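Local coordinates for universal stress protein MT1672 (Mycobacterium tuberculosis, PDB 1TQ8) that is of unknown function but belongs to the universal stress protein A family and probably binds a nucleotide, as many of its relatives do, at residues L47-A52 with H84-R89; R89-N92 with N97-E100; E99-V104 with D116-D121; V125-L130 with V141-S146. All blocks are in the same frame, centred on the assembly; numbering follows the deposited sequence.

Contact 1: L47-A52 with H84-R89; sequences LIIASA and HDAKER
Ile49 of strand 46-52 packs against Ala86 and Lys87 of helix 79-91, which lies over one face of the parallel alpha/beta sheet of the universal stress protein fold. This is the first half of a beta-alpha-beta unit, from strand into covering helix. Along the helix, Ala86 is met first. Its CB points toward the strand and touches both branches of the isoleucine, at 3.7 Å from Ile49 CD1 and 3.7 Å from Ile49 CG2. The two-pronged grip follows from the torsions: CG1 lies beside the backbone N (chi1 -56°), which places CG2 anti to that N, while CG1 carries CD1 outward in an extended chain (chi2 -176°) as far as the helix backbone. There the methyl lies 3.4 Å from Ala86 O, a van der Waals contact of an aliphatic carbon with a carbonyl oxygen. Val22, Val98 and Ala90 also pack on Ile49, filling out the layer between sheet and helix. On the reverse face of the strand, Ala50 meets Ile133 of the second subunit. Lys87 comes next and contributes mainly backbone, its long extended side chain leading away from the strand. The CA atoms of Ile49 and Lys87 are 7.2 Å apart, and Ile49 CD1 reaches to 3.6 Å from Lys87 N.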
loop_
_atom_site.group_PDB
_atom_site.type_symbol
_atom_site.label_atom_id
_atom_site.label_comp_id
_atom_site.label_asym_id
_atom_site.label_seq_id
_atom_site.Cartn_x
_atom_site.Cartn_y
_atom_site.Cartn_z
ATOM N N LEU A 47 17.673 18.991 9.893
ATOM C CA LEU A 47 16.546 18.161 10.312
ATOM C C LEU A 47 15.279 19.000 10.426
ATOM O O LEU A 47 15.215 19.919 11.238
ATOM C CB LEU A 47 16.816 17.520 11.676
ATOM C CG LEU A 47 15.660 16.666 12.207
ATOM C CD1 LEU A 47 15.396 15.517 11.243
ATOM C CD2 LEU A 47 15.989 16.121 13.588
ATOM N N ILE A 48 14.271 18.690 9.619
ATOM C CA ILE A 48 13.016 19.427 9.682
ATOM C C ILE A 48 11.984 18.522 10.319
ATOM O O ILE A 48 11.745 17.420 9.831
ATOM C CB ILE A 48 12.528 19.825 8.288
ATOM C CG1 ILE A 48 13.568 20.711 7.615
ATOM C CG2 ILE A 48 11.209 20.565 8.390
ATOM C CD1 ILE A 48 13.225 21.084 6.192
ATOM N N ILE A 49 11.391 18.977 11.417
ATOM C CA ILE A 49 10.381 18.188 12.110
ATOM C C ILE A 49 8.998 18.692 11.765
ATOM O O ILE A 49 8.678 19.857 12.009
ATOM C CB ILE A 49 10.513 18.268 13.623
ATOM C CG1 ILE A 49 11.914 17.840 14.056
ATOM C CG2 ILE A 49 9.462 17.360 14.271
ATOM C CD1 ILE A 49 12.080 17.796 15.573
ATOM N N ALA A 50 8.171 17.808 11.219
ATOM C CA ALA A 50 6.822 18.188 10.815
ATOM C C ALA A 50 5.723 17.477 11.583
ATOM O O ALA A 50 5.904 16.352 12.058
ATOM C CB ALA A 50 6.635 17.929 9.307
ATOM N N SER A 51 4.581 18.148 11.688
ATOM C CA SER A 51 3.412 17.593 12.355
ATOM C C SER A 51 2.162 18.126 11.674
ATOM O O SER A 51 2.053 19.321 11.392
ATOM C CB SER A 51 3.391 17.975 13.828
ATOM O OG SER A 51 2.348 17.297 14.500
ATOM N N ALA A 52 1.217 17.236 11.406
ATOM C CA ALA A 52 -0.013 17.631 10.742
ATOM C C ALA A 52 -0.930 18.356 11.701
ATOM O O ALA A 52 -1.132 17.925 12.836
ATOM C CB ALA A 52 -0.716 16.407 10.179
ATOM N N HIS A 84 7.798 21.655 19.708
ATOM C CA HIS A 84 8.854 22.083 20.627
ATOM C C HIS A 84 9.508 20.866 21.295
ATOM O O HIS A 84 10.732 20.735 21.315
ATOM C CB HIS A 84 8.272 23.018 21.698
ATOM C CG HIS A 84 9.238 23.355 22.788
ATOM N ND1 HIS A 84 10.241 24.289 22.634
ATOM C CD2 HIS A 84 9.380 22.852 24.037
ATOM C CE1 HIS A 84 10.958 24.347 23.742
ATOM N NE2 HIS A 84 10.457 23.484 24.609
ATOM N N ASP A 85 8.690 19.970 21.833
ATOM C CA ASP A 85 9.233 18.793 22.479
ATOM C C ASP A 85 10.007 17.931 21.489
ATOM O O ASP A 85 11.074 17.406 21.820
ATOM C CB ASP A 85 8.123 17.979 23.130
ATOM C CG ASP A 85 7.433 18.733 24.251
ATOM O OD1 ASP A 85 8.020 19.716 24.768
ATOM O OD2 ASP A 85 6.305 18.336 24.626
ATOM N N ALA A 86 9.493 17.785 20.272
ATOM C CA ALA A 86 10.193 16.978 19.280
ATOM C C ALA A 86 11.552 17.597 19.009
ATOM O O ALA A 86 12.542 16.901 18.844
ATOM C CB ALA A 86 9.383 16.902 17.982
ATOM N N LYS A 87 11.586 18.917 18.952
ATOM C CA LYS A 87 12.825 19.621 18.698
ATOM C C LYS A 87 13.793 19.361 19.853
ATOM O O LYS A 87 14.985 19.158 19.632
ATOM C CB LYS A 87 12.527 21.108 18.547
ATOM C CG LYS A 87 13.667 21.963 18.065
ATOM C CD LYS A 87 13.145 23.346 17.701
ATOM C CE LYS A 87 14.274 24.348 17.502
ATOM N NZ LYS A 87 13.751 25.724 17.271
ATOM N N GLU A 88 13.280 19.340 21.082
ATOM C CA GLU A 88 14.139 19.094 22.242
ATOM C C GLU A 88 14.720 17.695 22.200
ATOM O O GLU A 88 15.898 17.491 22.493
ATOM C CB GLU A 88 13.371 19.283 23.558
ATOM C CG GLU A 88 12.941 20.722 23.819
ATOM C CD GLU A 88 14.105 21.647 24.186
ATOM O OE1 GLU A 88 15.153 21.614 23.497
ATOM O OE2 GLU A 88 13.962 22.421 25.162
ATOM N N ARG A 89 13.899 16.723 21.831
ATOM C CA ARG A 89 14.388 15.362 21.773
ATOM C C ARG A 89 15.386 15.186 20.633
ATOM O O ARG A 89 16.358 14.450 20.769
ATOM C CB ARG A 89 13.222 14.386 21.634
ATOM C CG ARG A 89 13.650 12.938 21.695
ATOM C CD ARG A 89 12.561 12.066 22.265
ATOM N NE ARG A 89 13.021 10.690 22.407
ATOM C CZ ARG A 89 12.329 9.732 23.016
ATOM N NH1 ARG A 89 11.140 10.001 23.545
ATOM N NH2 ARG A 89 12.823 8.505 23.093
#

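Contact 2: R89-N92 with N97-E100; sequences RAHN and NVEE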
loop_
_atom_site.group_PDB
_atom_site.type_symbol
_atom_site.label_atom_id
_atom_site.label_comp_id
_atom_site.label_asym_id
_atom_site.label_seq_id
_atom_site.Cartn_x
_atom_site.Cartn_y
_atom_site.Cartn_z
ATOM N N ARG A 89 13.899 16.723 21.831
ATOM C CA ARG A 89 14.388 15.362 21.773
ATOM C C ARG A 89 15.386 15.186 20.633
ATOM O O ARG A 89 16.358 14.450 20.769
ATOM C CB ARG A 89 13.222 14.386 21.634
ATOM C CG ARG A 89 13.650 12.938 21.695
ATOM C CD ARG A 89 12.561 12.066 22.265
ATOM N NE ARG A 89 13.021 10.690 22.407
ATOM C CZ ARG A 89 12.329 9.732 23.016
ATOM N NH1 ARG A 89 11.140 10.001 23.545
ATOM N NH2 ARG A 89 12.823 8.505 23.093
ATOM N N ALA A 90 15.165 15.865 19.515
ATOM C CA ALA A 90 16.102 15.748 18.400
ATOM C C ALA A 90 17.496 16.182 18.861
ATOM O O ALA A 90 18.486 15.488 18.609
ATOM C CB ALA A 90 15.646 16.600 17.210
ATOM N N HIS A 91 17.573 17.326 19.540
ATOM C CA HIS A 91 18.857 17.826 20.037
ATOM C C HIS A 91 19.524 16.786 20.946
ATOM O O HIS A 91 20.673 16.415 20.724
ATOM C CB HIS A 91 18.661 19.153 20.785
ATOM C CG HIS A 91 18.424 20.329 19.880
ATOM N ND1 HIS A 91 17.611 21.389 20.228
ATOM C CD2 HIS A 91 18.896 20.611 18.642
ATOM C CE1 HIS A 91 17.590 22.271 19.243
ATOM N NE2 HIS A 91 18.361 21.823 18.268
ATOM N N ASN A 92 18.799 16.292 21.943
ATOM C CA ASN A 92 19.365 15.301 22.846
ATOM C C ASN A 92 19.814 14.045 22.129
ATOM O O ASN A 92 20.415 13.162 22.734
ATOM C CB ASN A 92 18.363 14.922 23.933
ATOM C CG ASN A 92 17.901 16.117 24.729
ATOM O OD1 ASN A 92 18.579 17.147 24.764
ATOM N ND2 ASN A 92 16.752 15.988 25.385
ATOM N N ASN A 97 21.265 20.965 13.933
ATOM C CA ASN A 97 20.447 21.894 13.160
ATOM C C ASN A 97 19.021 21.378 12.981
ATOM O O ASN A 97 18.732 20.620 12.052
ATOM C CB ASN A 97 21.106 22.107 11.802
ATOM C CG ASN A 97 22.610 21.903 11.860
ATOM O OD1 ASN A 97 23.291 22.497 12.694
ATOM N ND2 ASN A 97 23.135 21.057 10.979
ATOM N N VAL A 98 18.128 21.824 13.855
ATOM C CA VAL A 98 16.747 21.380 13.828
ATOM C C VAL A 98 15.733 22.509 13.763
ATOM O O VAL A 98 15.868 23.513 14.455
ATOM C CB VAL A 98 16.447 20.535 15.084
ATOM C CG1 VAL A 98 15.025 20.002 15.038
ATOM C CG2 VAL A 98 17.450 19.387 15.187
ATOM N N GLU A 99 14.722 22.349 12.918
ATOM C CA GLU A 99 13.661 23.340 12.824
ATOM C C GLU A 99 12.325 22.608 12.773
ATOM O O GLU A 99 12.246 21.454 12.346
ATOM C CB GLU A 99 13.855 24.254 11.607
ATOM C CG GLU A 99 13.855 23.572 10.261
ATOM C CD GLU A 99 14.342 24.495 9.140
ATOM O OE1 GLU A 99 15.566 24.519 8.866
ATOM O OE2 GLU A 99 13.502 25.205 8.539
ATOM N N GLU A 100 11.286 23.277 13.246
ATOM C CA GLU A 100 9.955 22.699 13.290
ATOM C C GLU A 100 9.118 23.251 12.156
ATOM O O GLU A 100 9.432 24.301 11.598
ATOM C CB GLU A 100 9.289 23.038 14.609
ATOM C CG GLU A 100 8.897 24.487 14.689
ATOM C CD GLU A 100 8.396 24.855 16.044
ATOM O OE1 GLU A 100 7.629 25.835 16.131
ATOM O OE2 GLU A 100 8.779 24.173 17.022
HETATM O O HOH W 1 18.842 23.332 16.148
#
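Val98 of strand 97-103 meets the last turn of helix 79-91 through two kinds of contact, one apolar and one carried by a water. In the apolar part, both methyls of Val98 face Ala90: Ala90 CB is 3.9 Å from Val98 CG2 and 4.1 Å from Val98 CG1. The pairing follows from the valine torsion, which sets CG1 anti to the backbone N (chi1 -177°) and leaves CG2 beside that N. His91 adds its imidazole, inclined obliquely to the valine, with CD2 at 3.9 Å from Val98 CG2 and NE2 at 3.9 Å from Val98 CB; the two side chains pass one another running in opposite directions. Together these contacts complete a beta-alpha-beta crossover, because strand 97-103 lies parallel and next to strand 46-52, with Leu47 touching both Ala90 and Val98. The polar part is a bridge through one water. It sits at the edge of the imidazole, in the ring plane, 2.6 Å from His91 NE2, and accepts from the strand backbone at 2.8 Å from Val98 N. Asn97 and Glu99, which flank Val98 on this strand, one of the two outermost in the chain's sheet, make backbone bonds to Leu47 of the neighbouring strand.

Contact 3: E99-V104 with D116-D121; sequences EERPIV and DEEKAD
Arg101 and Glu118 form a salt bridge between strand 97-103 and the C-terminal end of helix 107-117. Arg101 NH1 donates to Glu118 OE1 at 3.0 Å, but the N-H...O angle of 133° makes the hydrogen bond weak. The guanidinium and carboxylate planes are turned 72° apart, so the groups do not meet as a flat two-pronged pair: Glu118 OE1 takes NH1 and also lies 3.4 Å from Arg101 NH2. The same NH1 forms a longer, weak ion pair with Glu99 OE2, at 3.4 Å, two residues back on the strand. One nitrogen thus stands between two carboxylates whose nearest oxygens, Glu99 OE2 and Glu118 OE1, are 3.9 Å apart; its charge probably offsets their repulsion. Glu118 OE2 has a second cation, Lys46, which extends the network to the neighbouring strand.

In the fold, this network ties strand 97-103 to the far end of helix 107-117, in the crossover that leads to strand 122-126. The helix closes with a Schellman motif, in which Lys119 takes positive phi, Ala120 N bonds to Ala115 O and Lys119 N bonds weakly to Asp116 O; Glu118 sits just inside that turn.

Further out come the packing contacts. A bend at chi2 (105°) turns the arginine chain toward the helix end, where Leu114 packs on it. Glu118, also bent at chi2, lays its aliphatic CG against the guanidinium, 3.6 Å from Arg101 NH2, while Ile48 touches Glu118 from the sheet.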
loop_
_atom_site.group_PDB
_atom_site.type_symbol
_atom_site.label_atom_id
_atom_site.label_comp_id
_atom_site.label_asym_id
_atom_site.label_seq_id
_atom_site.Cartn_x
_atom_site.Cartn_y
_atom_site.Cartn_z
ATOM N N GLU A 99 14.722 22.349 12.918
ATOM C CA GLU A 99 13.661 23.340 12.824
ATOM C C GLU A 99 12.325 22.608 12.773
ATOM O O GLU A 99 12.246 21.454 12.346
ATOM C CB GLU A 99 13.855 24.254 11.607
ATOM C CG GLU A 99 13.855 23.572 10.261
ATOM C CD GLU A 99 14.342 24.495 9.140
ATOM O OE1 GLU A 99 15.566 24.519 8.866
ATOM O OE2 GLU A 99 13.502 25.205 8.539
ATOM N N GLU A 100 11.286 23.277 13.246
ATOM C CA GLU A 100 9.955 22.699 13.290
ATOM C C GLU A 100 9.118 23.251 12.156
ATOM O O GLU A 100 9.432 24.301 11.598
ATOM C CB GLU A 100 9.289 23.038 14.609
ATOM C CG GLU A 100 8.897 24.487 14.689
ATOM C CD GLU A 100 8.396 24.855 16.044
ATOM O OE1 GLU A 100 7.629 25.835 16.131
ATOM O OE2 GLU A 100 8.779 24.173 17.022
ATOM N N ARG A 101 8.027 22.559 11.850
ATOM C CA ARG A 101 7.162 22.961 10.754
ATOM C C ARG A 101 5.783 22.325 10.890
ATOM O O ARG A 101 5.672 21.112 11.054
ATOM C CB ARG A 101 7.786 22.463 9.457
ATOM C CG ARG A 101 7.433 23.204 8.210
ATOM C CD ARG A 101 8.615 24.051 7.826
ATOM N NE ARG A 101 8.686 24.272 6.394
ATOM C CZ ARG A 101 9.732 24.815 5.786
ATOM N NH1 ARG A 101 10.788 25.185 6.502
ATOM N NH2 ARG A 101 9.725 24.990 4.467
ATOM N N PRO A 102 4.716 23.137 10.874
ATOM C CA PRO A 102 3.373 22.562 10.977
ATOM C C PRO A 102 2.975 22.214 9.532
ATOM O O PRO A 102 3.348 22.929 8.592
ATOM C CB PRO A 102 2.532 23.718 11.517
ATOM C CG PRO A 102 3.514 24.597 12.182
ATOM C CD PRO A 102 4.680 24.561 11.239
ATOM N N ILE A 103 2.248 21.110 9.360
ATOM C CA ILE A 103 1.777 20.659 8.047
ATOM C C ILE A 103 0.279 20.925 8.017
ATOM O O ILE A 103 -0.458 20.548 8.927
ATOM C CB ILE A 103 2.026 19.154 7.842
ATOM C CG1 ILE A 103 3.478 18.915 7.430
ATOM C CG2 ILE A 103 1.086 18.597 6.802
ATOM C CD1 ILE A 103 3.786 19.330 6.032
ATOM N N VAL A 104 -0.168 21.546 6.944
ATOM C CA VAL A 104 -1.553 21.924 6.818
ATOM C C VAL A 104 -2.277 21.310 5.612
ATOM O O VAL A 104 -1.690 21.139 4.543
ATOM C CB VAL A 104 -1.593 23.461 6.777
ATOM C CG1 VAL A 104 -2.754 23.939 5.996
ATOM C CG2 VAL A 104 -1.604 24.004 8.193
ATOM N N ASP A 116 9.945 19.198 -1.702
ATOM C CA ASP A 116 10.362 19.906 -2.899
ATOM C C ASP A 116 10.912 21.280 -2.527
ATOM O O ASP A 116 11.941 21.704 -3.042
ATOM C CB ASP A 116 9.179 20.075 -3.858
ATOM C CG ASP A 116 8.619 18.741 -4.353
ATOM O OD1 ASP A 116 7.538 18.758 -4.996
ATOM O OD2 ASP A 116 9.249 17.679 -4.113
ATOM N N GLU A 117 10.222 21.968 -1.621
ATOM C CA GLU A 117 10.616 23.306 -1.203
ATOM C C GLU A 117 11.946 23.344 -0.441
ATOM O O GLU A 117 12.712 24.296 -0.569
ATOM C CB GLU A 117 9.500 23.909 -0.350
ATOM C CG GLU A 117 9.305 25.395 -0.552
ATOM C CD GLU A 117 8.961 25.761 -1.987
ATOM O OE1 GLU A 117 7.861 25.391 -2.453
ATOM O OE2 GLU A 117 9.794 26.417 -2.650
ATOM N N GLU A 118 12.221 22.308 0.342
ATOM C CA GLU A 118 13.449 22.239 1.119
ATOM C C GLU A 118 14.467 21.294 0.481
ATOM O O GLU A 118 15.529 21.038 1.043
ATOM C CB GLU A 118 13.126 21.780 2.543
ATOM C CG GLU A 118 12.489 22.858 3.420
ATOM C CD GLU A 118 13.529 23.747 4.098
ATOM O OE1 GLU A 118 13.157 24.798 4.668
ATOM O OE2 GLU A 118 14.725 23.387 4.070
ATOM N N LYS A 119 14.139 20.769 -0.694
ATOM C CA LYS A 119 15.045 19.857 -1.381
ATOM C C LYS A 119 15.484 18.698 -0.478
ATOM O O LYS A 119 16.663 18.348 -0.432
ATOM C CB LYS A 119 16.264 20.639 -1.890
ATOM C CG LYS A 119 15.925 21.561 -3.066
ATOM C CD LYS A 119 16.931 22.690 -3.252
ATOM C CE LYS A 119 16.836 23.708 -2.119
ATOM N NZ LYS A 119 17.807 24.834 -2.291
ATOM N N ALA A 120 14.526 18.102 0.228
ATOM C CA ALA A 120 14.803 16.972 1.119
ATOM C C ALA A 120 15.376 15.779 0.351
ATOM O O ALA A 120 15.197 15.672 -0.864
ATOM C CB ALA A 120 13.510 16.544 1.837
ATOM N N ASP A 121 16.073 14.892 1.057
ATOM C CA ASP A 121 16.614 13.697 0.425
ATOM C C ASP A 121 16.209 12.445 1.205
ATOM O O ASP A 121 16.445 11.321 0.772
ATOM C CB ASP A 121 18.143 13.788 0.252
ATOM C CG ASP A 121 18.873 14.133 1.535
ATOM O OD1 ASP A 121 20.010 14.639 1.438
ATOM O OD2 ASP A 121 18.334 13.894 2.636
#

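Contact 4: V125-L130 with V141-S146; sequences VGNVGL and VPANVS
The amide of Asn127 is the flat group through which the loop after strand 122-126 meets Ala143 and Ser146, on one side of helix 141-148. At its nitrogen edge, Ala143 O lies nearly in plane, 13° out, and accepts from Asn127 ND2 at 2.8 Å. The bond is fairly straight (159° at the hydrogen) and arrives in the carbonyl plane on a lone pair. Ser146 stands off the amide plane, with its OG 3.1 Å from Asn127 ND2; that hydroxyl is hydrogen-bonded to Val151 O. At the oxygen edge, Asn127 OD1 touches Ala143 CB at 3.7 Å and receives a weak bond from Val128 N at 2.8 Å, Val128 N being displaced to the opposite side of the plane from Ser146 OG. The straight bond from ND2, with the weak one to OD1, supports this orientation of the amide. With CG anti to the backbone N (chi1 -160°), the group reaches the helix from the end of strand 122-126. Gly126, Gly129, Gly139 and Ser140 follow the G-2X-G-9X-G(S/T) spacing of the nucleotide-binding loop of universal stress proteins, consistent with a similar pocket here. Neighbouring subunits also pack here: Ile155 of the third and Leu138 of the second lie on Asn127, and Val125 and Gly126 pair with a strand of the third.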
loop_
_atom_site.group_PDB
_atom_site.type_symbol
_atom_site.label_atom_id
_atom_site.label_comp_id
_atom_site.label_asym_id
_atom_site.label_seq_id
_atom_site.Cartn_x
_atom_site.Cartn_y
_atom_site.Cartn_z
ATOM N N VAL A 125 9.197 8.488 9.006
ATOM C CA VAL A 125 7.980 8.433 9.808
ATOM C C VAL A 125 8.003 7.204 10.690
ATOM O O VAL A 125 8.677 6.223 10.392
ATOM C CB VAL A 125 6.689 8.387 8.949
ATOM C CG1 VAL A 125 6.574 9.662 8.113
ATOM C CG2 VAL A 125 6.683 7.149 8.049
ATOM N N GLY A 126 7.276 7.262 11.792
ATOM C CA GLY A 126 7.214 6.114 12.667
ATOM C C GLY A 126 6.067 5.272 12.146
ATOM O O GLY A 126 5.048 5.816 11.704
ATOM N N ASN A 127 6.222 3.955 12.184
ATOM C CA ASN A 127 5.192 3.047 11.695
ATOM C C ASN A 127 3.964 3.187 12.565
ATOM O O ASN A 127 4.061 3.524 13.738
ATOM C CB ASN A 127 5.695 1.601 11.757
ATOM C CG ASN A 127 4.918 0.660 10.844
ATOM O OD1 ASN A 127 3.881 1.027 10.290
ATOM N ND2 ASN A 127 5.425 -0.566 10.685
ATOM N N VAL A 128 2.800 2.938 11.994
ATOM C CA VAL A 128 1.568 3.009 12.761
ATOM C C VAL A 128 0.514 2.307 11.931
ATOM O O VAL A 128 0.701 2.129 10.732
ATOM C CB VAL A 128 1.158 4.476 13.053
ATOM C CG1 VAL A 128 0.960 5.244 11.753
ATOM C CG2 VAL A 128 -0.117 4.499 13.906
ATOM N N GLY A 129 -0.570 1.878 12.570
ATOM C CA GLY A 129 -1.637 1.198 11.850
ATOM C C GLY A 129 -2.813 0.827 12.733
ATOM O O GLY A 129 -2.769 1.015 13.947
ATOM N N LEU A 130 -3.876 0.321 12.119
ATOM C CA LEU A 130 -5.067 -0.106 12.850
ATOM C C LEU A 130 -5.015 -1.627 12.876
ATOM O O LEU A 130 -4.452 -2.244 11.969
ATOM C CB LEU A 130 -6.329 0.379 12.137
ATOM C CG LEU A 130 -6.440 1.909 12.017
ATOM C CD1 LEU A 130 -7.531 2.296 11.024
ATOM C CD2 LEU A 130 -6.733 2.500 13.391
ATOM N N VAL A 141 2.358 -2.949 2.232
ATOM C CA VAL A 141 3.241 -4.051 2.602
ATOM C C VAL A 141 4.496 -3.540 3.310
ATOM O O VAL A 141 4.923 -4.113 4.308
ATOM C CB VAL A 141 3.653 -4.895 1.356
ATOM C CG1 VAL A 141 4.705 -5.917 1.736
ATOM C CG2 VAL A 141 2.435 -5.612 0.785
ATOM N N PRO A 142 5.106 -2.453 2.806
ATOM C CA PRO A 142 6.304 -1.989 3.509
ATOM C C PRO A 142 6.028 -1.687 4.975
ATOM O O PRO A 142 6.874 -1.938 5.829
ATOM C CB PRO A 142 6.748 -0.768 2.697
ATOM C CG PRO A 142 5.514 -0.332 1.995
ATOM C CD PRO A 142 4.831 -1.618 1.627
ATOM N N ALA A 143 4.839 -1.183 5.287
ATOM C CA ALA A 143 4.540 -0.908 6.690
ATOM C C ALA A 143 4.318 -2.222 7.438
ATOM O O ALA A 143 4.662 -2.362 8.621
ATOM C CB ALA A 143 3.301 -0.021 6.819
ATOM N N ASN A 144 3.737 -3.184 6.734
ATOM C CA ASN A 144 3.449 -4.475 7.323
ATOM C C ASN A 144 4.733 -5.209 7.680
ATOM O O ASN A 144 4.862 -5.766 8.766
ATOM C CB ASN A 144 2.619 -5.314 6.354
ATOM C CG ASN A 144 1.726 -6.289 7.071
ATOM O OD1 ASN A 144 0.900 -5.891 7.899
ATOM N ND2 ASN A 144 1.886 -7.575 6.774
ATOM N N VAL A 145 5.687 -5.203 6.764
ATOM C CA VAL A 145 6.950 -5.873 7.009
ATOM C C VAL A 145 7.640 -5.216 8.202
ATOM O O VAL A 145 8.144 -5.896 9.099
ATOM C CB VAL A 145 7.847 -5.799 5.759
ATOM C CG1 VAL A 145 9.229 -6.352 6.056
ATOM C CG2 VAL A 145 7.196 -6.580 4.626
ATOM N N SER A 146 7.654 -3.888 8.216
ATOM C CA SER A 146 8.272 -3.161 9.310
ATOM C C SER A 146 7.761 -3.673 10.655
ATOM O O SER A 146 8.533 -3.850 11.591
ATOM C CB SER A 146 7.975 -1.667 9.183
ATOM O OG SER A 146 8.465 -0.948 10.305
#

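From the N terminus, contact 1 closes the long connection between strand 46-52 and helix 79-91. Contact 2 closes the short turn from that helix into strand 97-103, beginning at Arg89 where contact 1 ends; the two touch, since their strands are neighbours in the sheet. Contact 3 overlaps contact 2 by Glu99 and Glu100, but uses the sheet's other face and closes over helix 107-117. Contact 4 starts on the end of strand 122-126, the other outermost strand of the chain's sheet, and closes the stretch with helix 133-137, bringing it to helix 141-148; its centre is about 20 Å from that of contact 1. None nests inside another. Contacts 3 and 4 both touch the third subunit.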